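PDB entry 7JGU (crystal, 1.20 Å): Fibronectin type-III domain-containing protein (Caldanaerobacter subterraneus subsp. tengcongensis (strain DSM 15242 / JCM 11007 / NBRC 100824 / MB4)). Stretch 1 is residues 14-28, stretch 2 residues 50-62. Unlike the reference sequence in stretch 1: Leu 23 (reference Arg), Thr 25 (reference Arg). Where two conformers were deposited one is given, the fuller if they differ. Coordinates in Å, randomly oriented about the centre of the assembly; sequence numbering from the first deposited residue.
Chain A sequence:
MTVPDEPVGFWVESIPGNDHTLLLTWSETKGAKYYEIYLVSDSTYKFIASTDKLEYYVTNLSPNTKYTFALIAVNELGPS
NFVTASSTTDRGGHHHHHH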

ATOM      1  N   SER A  14      -8.705   0.563   8.824  0.53 24.12           N
ATOM      2  CA  SER A  14      -9.857  -0.310   8.864  0.53 26.23           C
ATOM      3  C   SER A  14     -11.040   0.373   8.193  0.53 23.11           C
ATOM      4  O   SER A  14     -11.101   1.606   8.086  0.53 23.52           O
ATOM      5  N   ILE A  15     -11.963  -0.443   7.719  1.00 20.63           N
ATOM      6  CA  ILE A  15     -13.237   0.015   7.171  1.00 22.20           C
ATOM      7  C   ILE A  15     -14.295  -0.428   8.164  1.00 20.55           C
ATOM      8  O   ILE A  15     -14.297  -1.597   8.571  1.00 21.00           O
ATOM      9  N   PRO A  16     -15.205   0.452   8.579  1.00 21.62           N
ATOM     10  CA  PRO A  16     -16.048   0.143   9.747  1.00 21.29           C
ATOM     11  C   PRO A  16     -16.897  -1.105   9.542  1.00 20.85           C
ATOM     12  O   PRO A  16     -17.650  -1.215   8.574  1.00 20.89           O
ATOM     13  N   GLY A  17     -16.756  -2.053  10.459  1.00 23.12           N
ATOM     14  CA  GLY A  17     -17.556  -3.266  10.457  1.00 23.37           C
ATOM     15  C   GLY A  17     -17.176  -4.304   9.421  1.00 21.75           C
ATOM     16  O   GLY A  17     -17.862  -5.326   9.302  1.00 24.87           O
ATOM     17  N   ASN A  18     -16.099  -4.095   8.676  1.00 20.00           N
ATOM     18  CA  ASN A  18     -15.698  -4.966   7.581  1.00 18.61           C
ATOM     19  C   ASN A  18     -14.349  -5.582   7.927  1.00 19.34           C
ATOM     20  O   ASN A  18     -13.360  -4.864   8.115  1.00 21.30           O
ATOM     21  N   ASP A  19     -14.311  -6.914   7.991  0.66 19.28           N
ATOM     22  CA  ASP A  19     -13.111  -7.655   8.359  0.66 20.86           C
ATOM     23  C   ASP A  19     -12.437  -8.316   7.163  0.66 18.15           C
ATOM     24  O   ASP A  19     -11.552  -9.160   7.344  0.66 18.82           O
ATOM     25  N   HIS A  20     -12.819  -7.940   5.945  1.00 16.58           N
ATOM     26  CA  HIS A  20     -12.282  -8.541   4.736  1.00 16.41           C
ATOM     27  C   HIS A  20     -11.596  -7.530   3.831  1.00 15.38           C
ATOM     28  O   HIS A  20     -11.211  -7.873   2.712  1.00 16.77           O
ATOM     29  N   THR A  21     -11.442  -6.297   4.287  1.00 14.30           N
ATOM     30  CA  THR A  21     -10.951  -5.224   3.440  1.00 13.78           C
ATOM     31  C   THR A  21     -10.116  -4.302   4.298  1.00 13.46           C
ATOM     32  O   THR A  21     -10.420  -4.082   5.468  1.00 15.71           O
ATOM     33  N   LEU A  22      -9.075  -3.736   3.689  1.00 12.48           N
ATOM     34  CA  LEU A  22      -8.295  -2.669   4.299  1.00 11.98           C
ATOM     35  C   LEU A  22      -8.147  -1.538   3.296  1.00 12.14           C
ATOM     36  O   LEU A  22      -8.061  -1.780   2.088  1.00 14.29           O
ATOM     37  N   LEU A  23      -8.102  -0.309   3.806  1.00 11.81           N
ATOM     38  CA  LEU A  23      -7.933   0.882   2.984  1.00 11.26           C
ATOM     39  C   LEU A  23      -6.529   1.408   3.178  1.00 12.19           C
ATOM     40  O   LEU A  23      -6.145   1.789   4.283  1.00 14.80           O
ATOM     41  N   LEU A  24      -5.754   1.365   2.129  1.00 10.47           N
ATOM     42  CA  LEU A  24      -4.414   1.935   2.144  1.00 10.45           C
ATOM     43  C   LEU A  24      -4.471   3.366   1.634  1.00 10.36           C
ATOM     44  O   LEU A  24      -5.150   3.652   0.656  1.00 10.62           O
ATOM     45  N   THR A  25      -3.729   4.253   2.282  0.51 10.74           N
ATOM     46  CA  THR A  25      -3.646   5.622   1.808  0.51 10.81           C
ATOM     47  C   THR A  25      -2.239   6.144   2.038  0.51  8.07           C
ATOM     48  O   THR A  25      -1.496   5.645   2.887  0.51  8.38           O
ATOM     49  N   TRP A  26      -1.876   7.153   1.262  1.00 10.16           N
ATOM     50  CA  TRP A  26      -0.536   7.715   1.334  1.00 10.89           C
ATOM     51  C   TRP A  26      -0.580   9.140   0.801  1.00 12.21           C
ATOM     52  O   TRP A  26      -1.552   9.575   0.185  1.00 13.52           O
ATOM     53  N   SER A  27       0.518   9.850   1.010  0.66 12.91           N
ATOM     54  CA  SER A  27       0.560  11.244   0.601  0.66 14.85           C
ATOM     55  C   SER A  27       0.877  11.378  -0.886  0.66 11.62           C
ATOM     56  O   SER A  27       1.498  10.519  -1.499  0.66 12.25           O
ATOM     57  N   GLU A  28       0.467  12.508  -1.451  1.00 12.53           N
ATOM     58  CA  GLU A  28       0.908  12.872  -2.785  1.00 13.53           C
ATOM     59  C   GLU A  28       2.426  12.969  -2.756  1.00 12.38           C
ATOM     60  O   GLU A  28       3.004  13.470  -1.800  1.00 13.49           O
ATOM     61  N   SER A  50      -1.462  -1.543  -8.979  1.00 12.21           N
ATOM     62  CA  SER A  50      -0.877  -0.257  -9.335  1.00 12.51           C
ATOM     63  C   SER A  50      -2.000   0.766  -9.430  1.00 12.39           C
ATOM     64  O   SER A  50      -3.093   0.450  -9.888  1.00 14.93           O
ATOM     65  N   THR A  51      -1.728   2.010  -9.037  1.00 11.38           N
ATOM     66  CA  THR A  51      -2.753   3.042  -9.090  1.00 13.00           C
ATOM     67  C   THR A  51      -2.107   4.397  -9.260  1.00 12.74           C
ATOM     68  O   THR A  51      -0.973   4.605  -8.845  1.00 13.28           O
ATOM     69  N   ASP A  52      -2.857   5.320  -9.835  1.00 13.16           N
ATOM     70  CA  ASP A  52      -2.465   6.719  -9.875  1.00 14.58           C
ATOM     71  C   ASP A  52      -3.190   7.545  -8.824  1.00 14.16           C
ATOM     72  O   ASP A  52      -3.003   8.766  -8.754  1.00 17.67           O
ATOM     73  N   LYS A  53      -3.975   6.897  -7.975  1.00 13.52           N
ATOM     74  CA  LYS A  53      -4.665   7.554  -6.882  1.00 14.08           C
ATOM     75  C   LYS A  53      -3.796   7.536  -5.624  1.00 13.35           C
ATOM     76  O   LYS A  53      -2.685   7.004  -5.613  1.00 13.85           O
ATOM     77  N   LEU A  54      -4.314   8.122  -4.548  1.00 12.12           N
ATOM     78  CA  LEU A  54      -3.646   8.185  -3.252  1.00 11.58           C
ATOM     79  C   LEU A  54      -4.273   7.260  -2.231  1.00 11.62           C
ATOM     80  O   LEU A  54      -3.968   7.365  -1.040  1.00 12.66           O
ATOM     81  N   GLU A  55      -5.116   6.343  -2.678  1.00 12.27           N
ATOM     82  CA  GLU A  55      -5.680   5.348  -1.788  1.00 13.24           C
ATOM     83  C   GLU A  55      -6.044   4.120  -2.600  1.00 12.88           C
ATOM     84  O   GLU A  55      -6.191   4.191  -3.825  1.00 15.54           O
ATOM     85  N   TYR A  56      -6.204   2.998  -1.902  1.00 11.31           N
ATOM     86  CA  TYR A  56      -6.553   1.756  -2.586  1.00 11.45           C
ATOM     87  C   TYR A  56      -7.184   0.797  -1.593  1.00 11.16           C
ATOM     88  O   TYR A  56      -6.638   0.593  -0.512  1.00 11.74           O
ATOM     89  N   TYR A  57      -8.308   0.208  -1.972  1.00 11.54           N
ATOM     90  CA  TYR A  57      -8.967  -0.801  -1.155  1.00 11.53           C
ATOM     91  C   TYR A  57      -8.438  -2.179  -1.511  1.00 12.44           C
ATOM     92  O   TYR A  57      -8.533  -2.603  -2.661  1.00 14.32           O
ATOM     93  N   VAL A  58      -7.832  -2.851  -0.542  1.00 12.12           N
ATOM     94  CA  VAL A  58      -7.391  -4.228  -0.715  1.00 12.67           C
ATOM     95  C   VAL A  58      -8.488  -5.119  -0.173  1.00 13.77           C
ATOM     96  O   VAL A  58      -8.838  -5.044   1.008  1.00 14.69           O
ATOM     97  N   THR A  59      -9.030  -5.949  -1.040  1.00 14.77           N
ATOM     98  CA  THR A  59     -10.226  -6.712  -0.737  1.00 17.52           C
ATOM     99  C   THR A  59      -9.895  -8.192  -0.626  1.00 18.20           C
ATOM    100  O   THR A  59      -8.769  -8.628  -0.879  1.00 19.27           O
ATOM    101  N   ASN A  60     -10.909  -8.957  -0.229  1.00 19.46           N
ATOM    102  CA  ASN A  60     -10.820 -10.414  -0.120  1.00 23.55           C
ATOM    103  C   ASN A  60      -9.712 -10.847   0.833  1.00 21.57           C
ATOM    104  O   ASN A  60      -9.028 -11.851   0.613  1.00 25.55           O
ATOM    105  N   LEU A  61      -9.572 -10.113   1.925  1.00 17.48           N
ATOM    106  CA  LEU A  61      -8.652 -10.459   2.993  1.00 16.76           C
ATOM    107  C   LEU A  61      -9.332 -11.366   4.011  1.00 18.12           C
ATOM    108  O   LEU A  61     -10.559 -11.472   4.061  1.00 21.01           O
ATOM    109  N   SER A  62      -8.516 -12.020   4.820  1.00 20.50           N
ATOM    110  CA  SER A  62      -9.030 -12.890   5.872  1.00 22.41           C
ATOM    111  C   SER A  62      -9.225 -12.109   7.166  1.00 19.96           C
ATOM    112  O   SER A  62      -8.422 -11.228   7.487  1.00 19.96           O
TER

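What forms the apolar centre of the contact? The strand that carries Leu 22 to Thr 25 runs antiparallel to the strand 55-58, so paired side chains project to the same face of the sheet. Leu 22, Leu 24, Tyr 56 and Val 58 share one face, where Leu 22, Leu 24 and Val 58 are buried. Leu 24, with chi1 m and chi2 p, brings CD1 to 3.9 Å from CG2 of Val 58, whose chi1 is t. Leu 22 (m, t) reaches past the end of the paired strands, and its CD1 lies 3.7 Å from CD1 of Leu 61, which adopts the same m, t rotamer. Beneath these contacts the backbones hold the register: Leu 22 N donates to Val 58 O at 3.0 Å, and Val 58 N returns a bond to Leu 22 O at 2.8 Å.

How does Trp 26 fit against the second stretch? Its CA-to-CB bond points sideways, but chi1 p and chi2 of 89° bring the end of the indole nearer the other stretch. Leu 54 CA sits over one face of the ring, 4.0 Å from the centroid of the five-membered ring, in a CH-pi contact. The ring edge meets methyl and methylene groups: CZ2 of Trp 26 is 3.7 Å from CG2 of Thr 51, and CH2 of Trp 26 is 4.1 Å from CB of Tyr 56. The Tyr 56 ring itself, at chi1 t, leads away. Leu 54 (m, t) adds its side chain, with CD2 3.8 Å from NE1 of Trp 26, and also covers part of Glu 28, whose CB is 4.0 Å from CD1 of Leu 54.

What occupies the other face of the sheet? Here Leu 23 and Thr 25, both different from the reference sequence, lie alongside Tyr 57 and Glu 55. Leu 23 (t, p) sets CD1 almost squarely over the Tyr 57 ring, 3.7 Å from the ring centroid and 5° off its normal. Tyr 57, with chi1 m, also receives neighbours at its ring edge: CD1 of Ile 15 comes within 3.6 Å of CD1 of Tyr 57, and CG2 of Thr 21 within 4.0 Å of that same ring atom. One aromatic ring thus meets methyl groups of three side chains from the first stretch.

Where does the contact become polar? At one end, Thr 25, with chi1 t, donates from OG1 to Leu 54 O at 2.9 Å, and Trp 26 N donates to that same oxygen at 3.1 Å, so one carbonyl serves both residues. At the other end, Leu 61 N donates to His 20 O at 2.9 Å. Asn 18 OD1 braces the approach to this strand, accepting from Thr 21 OG1 at 3.0 Å and from His 20 N at 2.9 Å. Water 1 then links the stretches: it donates to Thr 21 OG1 at 2.8 Å and accepts from Asn 60 N at 3.1 Å, joining a side chain to backbone although the CA-to-CB bond of Asn 60 points away.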

ATOM      1  CB  SER A  14     -10.220  -0.624  10.315  0.53 28.68           C
ATOM      2  OG  SER A  14     -10.708   0.536  10.966  0.53 31.03           O
ATOM      3  CB  ILE A  15     -13.476  -0.601   5.781  1.00 27.21           C
ATOM      4  CG1 ILE A  15     -12.467  -0.011   4.786  1.00 33.70           C
ATOM      5  CG2 ILE A  15     -14.865  -0.353   5.289  1.00 29.21           C
ATOM      6  CD1 ILE A  15     -11.857  -1.023   3.871  1.00 35.86           C
ATOM      7  CB  PRO A  16     -16.899   1.407   9.912  1.00 24.09           C
ATOM      8  CG  PRO A  16     -16.749   2.173   8.615  1.00 25.47           C
ATOM      9  CD  PRO A  16     -15.418   1.817   8.062  1.00 22.51           C
ATOM     10  CB  ASN A  18     -15.581  -4.138   6.297  1.00 18.87           C
ATOM     11  CG  ASN A  18     -15.481  -4.992   5.060  1.00 18.59           C
ATOM     12  OD1 ASN A  18     -14.573  -5.819   4.922  1.00 18.84           O
ATOM     13  ND2 ASN A  18     -16.396  -4.786   4.127  1.00 20.26           N
ATOM     14  CB  ASP A  19     -13.436  -8.705   9.423  0.66 27.41           C
ATOM     15  CG  ASP A  19     -14.037  -8.101  10.681  0.66 34.15           C
ATOM     16  OD1 ASP A  19     -13.714  -6.939  11.011  0.66 35.05           O
ATOM     17  OD2 ASP A  19     -14.835  -8.794  11.342  0.66 39.20           O
ATOM     18  CB  HIS A  20     -13.407  -9.214   3.963  1.00 20.85           C
ATOM     19  CG  HIS A  20     -13.939 -10.432   4.639  1.00 24.09           C
ATOM     20  ND1 HIS A  20     -14.963 -10.391   5.558  1.00 28.28           N
ATOM     21  CD2 HIS A  20     -13.553 -11.728   4.566  1.00 25.82           C
ATOM     22  CE1 HIS A  20     -15.206 -11.615   5.997  1.00 27.57           C
ATOM     23  NE2 HIS A  20     -14.367 -12.446   5.405  1.00 30.42           N
ATOM     24  CB  THR A  21     -12.134  -4.399   2.889  1.00 16.92           C
ATOM     25  OG1 THR A  21     -13.160  -5.268   2.388  1.00 20.80           O
ATOM     26  CG2 THR A  21     -11.677  -3.456   1.801  1.00 19.39           C
ATOM     27  CB  LEU A  22      -6.907  -3.161   4.723  1.00 12.68           C
ATOM     28  CG  LEU A  22      -6.920  -4.119   5.920  1.00 14.04           C
ATOM     29  CD1 LEU A  22      -5.543  -4.763   6.101  1.00 15.68           C
ATOM     30  CD2 LEU A  22      -7.359  -3.400   7.182  1.00 15.52           C
ATOM     31  CB  LEU A  23      -8.961   1.933   3.363  1.00 14.12           C
ATOM     32  CG  LEU A  23      -8.807   3.266   2.630  1.00 16.48           C
ATOM     33  CD1 LEU A  23      -8.889   3.100   1.128  1.00 18.23           C
ATOM     34  CD2 LEU A  23      -9.887   4.227   3.079  1.00 19.42           C
ATOM     35  CB  LEU A  24      -3.515   1.131   1.204  1.00 10.37           C
ATOM     36  CG  LEU A  24      -2.977  -0.187   1.743  1.00 12.83           C
ATOM     37  CD1 LEU A  24      -4.070  -1.088   2.292  1.00 15.05           C
ATOM     38  CD2 LEU A  24      -2.174  -0.900   0.677  1.00 14.38           C
ATOM     39  CB  THR A  25      -4.665   6.539   2.480  0.51 13.95           C
ATOM     40  OG1 THR A  25      -4.746   7.756   1.733  0.51 16.62           O
ATOM     41  CG2 THR A  25      -4.243   6.865   3.884  0.51 13.97           C
ATOM     42  CB  TRP A  26       0.489   6.859   0.559  1.00 11.05           C
ATOM     43  CG  TRP A  26       0.076   6.617  -0.850  1.00 10.48           C
ATOM     44  CD1 TRP A  26       0.348   7.398  -1.932  1.00 11.05           C
ATOM     45  CD2 TRP A  26      -0.722   5.530  -1.341  1.00  9.85           C
ATOM     46  NE1 TRP A  26      -0.227   6.880  -3.041  1.00 11.98           N
ATOM     47  CE2 TRP A  26      -0.875   5.722  -2.723  1.00 11.04           C
ATOM     48  CE3 TRP A  26      -1.319   4.421  -0.742  1.00 10.68           C
ATOM     49  CZ2 TRP A  26      -1.604   4.867  -3.519  1.00 12.03           C
ATOM     50  CZ3 TRP A  26      -2.026   3.563  -1.537  1.00 11.56           C
ATOM     51  CH2 TRP A  26      -2.183   3.795  -2.904  1.00 12.01           C
ATOM     52  CB  SER A  27       1.625  11.984   1.397  0.66 22.04           C
ATOM     53  OG  SER A  27       2.909  11.504   1.043  0.66 25.33           O
ATOM     54  CB  GLU A  28       0.298  14.213  -3.162  1.00 16.14           C
ATOM     55  CG  GLU A  28       0.484  14.557  -4.616  1.00 20.55           C
ATOM     56  CD  GLU A  28      -0.332  15.758  -5.055  1.00 26.78           C
ATOM     57  OE1 GLU A  28      -0.201  16.142  -6.226  1.00 29.22           O
ATOM     58  OE2 GLU A  28      -1.102  16.311  -4.236  1.00 28.74           O
ATOM     59  CB  SER A  50      -0.166  -0.323 -10.693  1.00 13.68           C
ATOM     60  OG  SER A  50       0.881  -1.270 -10.663  1.00 16.52           O
ATOM     61  CB  THR A  51      -3.628   3.026  -7.836  1.00 14.60           C
ATOM     62  OG1 THR A  51      -4.680   3.994  -7.950  1.00 17.36           O
ATOM     63  CG2 THR A  51      -2.844   3.332  -6.612  1.00 15.92           C
ATOM     64  CB  ASP A  52      -2.618   7.316 -11.283  1.00 18.80           C
ATOM     65  CG  ASP A  52      -4.042   7.356 -11.770  1.00 26.04           C
ATOM     66  OD1 ASP A  52      -4.958   6.912 -11.070  1.00 29.20           O
ATOM     67  OD2 ASP A  52      -4.248   7.855 -12.900  1.00 30.80           O
ATOM     68  CB  LYS A  53      -5.996   6.854  -6.618  1.00 15.96           C
ATOM     69  CG  LYS A  53      -6.886   6.715  -7.818  1.00 22.96           C
ATOM     70  CD  LYS A  53      -7.211   8.051  -8.455  1.00 32.03           C
ATOM     71  CE  LYS A  53      -8.277   7.895  -9.539  1.00 38.21           C
ATOM     72  NZ  LYS A  53      -7.733   7.254 -10.769  1.00 42.36           N
ATOM     73  CB  LEU A  54      -3.624   9.617  -2.740  1.00 13.60           C
ATOM     74  CG  LEU A  54      -2.997  10.637  -3.675  1.00 14.57           C
ATOM     75  CD1 LEU A  54      -3.019  12.028  -3.033  1.00 16.80           C
ATOM     76  CD2 LEU A  54      -1.590  10.243  -4.039  1.00 13.85           C
ATOM     77  CB  GLU A  55      -6.913   5.868  -1.063  1.00 16.86           C
ATOM     78  CG  GLU A  55      -8.100   6.145  -1.962  1.00 22.84           C
ATOM     79  CD  GLU A  55      -9.389   6.432  -1.187  1.00 33.65           C
ATOM     80  OE1 GLU A  55      -9.316   6.753   0.022  1.00 36.73           O
ATOM     81  OE2 GLU A  55     -10.483   6.337  -1.792  1.00 39.74           O
ATOM     82  CB  TYR A  56      -5.298   1.103  -3.212  1.00 12.99           C
ATOM     83  CG  TYR A  56      -5.640   0.036  -4.221  1.00 13.58           C
ATOM     84  CD1 TYR A  56      -5.869   0.367  -5.558  1.00 14.85           C
ATOM     85  CD2 TYR A  56      -5.758  -1.292  -3.856  1.00 15.23           C
ATOM     86  CE1 TYR A  56      -6.196  -0.583  -6.493  1.00 16.48           C
ATOM     87  CE2 TYR A  56      -6.115  -2.260  -4.795  1.00 15.00           C
ATOM     88  CZ  TYR A  56      -6.337  -1.891  -6.109  1.00 15.05           C
ATOM     89  OH  TYR A  56      -6.680  -2.842  -7.035  1.00 17.28           O
ATOM     90  CB  TYR A  57     -10.472  -0.784  -1.403  1.00 13.93           C
ATOM     91  CG  TYR A  57     -11.201   0.359  -0.780  1.00 13.41           C
ATOM     92  CD1 TYR A  57     -11.672   0.281   0.521  1.00 16.21           C
ATOM     93  CD2 TYR A  57     -11.435   1.518  -1.492  1.00 16.68           C
ATOM     94  CE1 TYR A  57     -12.356   1.327   1.094  1.00 17.22           C
ATOM     95  CE2 TYR A  57     -12.117   2.567  -0.939  1.00 17.75           C
ATOM     96  CZ  TYR A  57     -12.580   2.464   0.361  1.00 16.06           C
ATOM     97  OH  TYR A  57     -13.265   3.503   0.931  1.00 19.13           O
ATOM     98  CB  VAL A  58      -6.043  -4.491  -0.027  1.00 13.15           C
ATOM     99  CG1 VAL A  58      -5.623  -5.935  -0.202  1.00 14.21           C
ATOM    100  CG2 VAL A  58      -4.987  -3.532  -0.567  1.00 14.83           C
ATOM    101  CB  THR A  59     -11.268  -6.526  -1.846  1.00 21.18           C
ATOM    102  OG1 THR A  59     -10.695  -6.967  -3.085  1.00 24.33           O
ATOM    103  CG2 THR A  59     -11.687  -5.080  -1.964  1.00 21.55           C
ATOM    104  CB  ASN A  60     -10.700 -11.065  -1.495  1.00 29.79           C
ATOM    105  CG  ASN A  60     -11.926 -10.814  -2.348  1.00 38.37           C
ATOM    106  OD1 ASN A  60     -13.050 -10.805  -1.843  1.00 43.03           O
ATOM    107  ND2 ASN A  60     -11.720 -10.591  -3.636  1.00 41.98           N
ATOM    108  CB  LEU A  61      -8.152  -9.185   3.678  1.00 17.02           C
ATOM    109  CG  LEU A  61      -7.368  -8.244   2.760  1.00 16.90           C
ATOM    110  CD1 LEU A  61      -6.978  -7.004   3.530  1.00 18.71           C
ATOM    111  CD2 LEU A  61      -6.151  -8.919   2.164  1.00 19.06           C
ATOM    112  CB  SER A  62      -8.044 -14.020   6.131  1.00 24.76           C
ATOM    113  OG  SER A  62      -7.966 -14.884   5.009  1.00 29.50           O
TER
HETATM  114  O   HOH W   1     -13.485  -7.351   0.571  1.00 27.04           O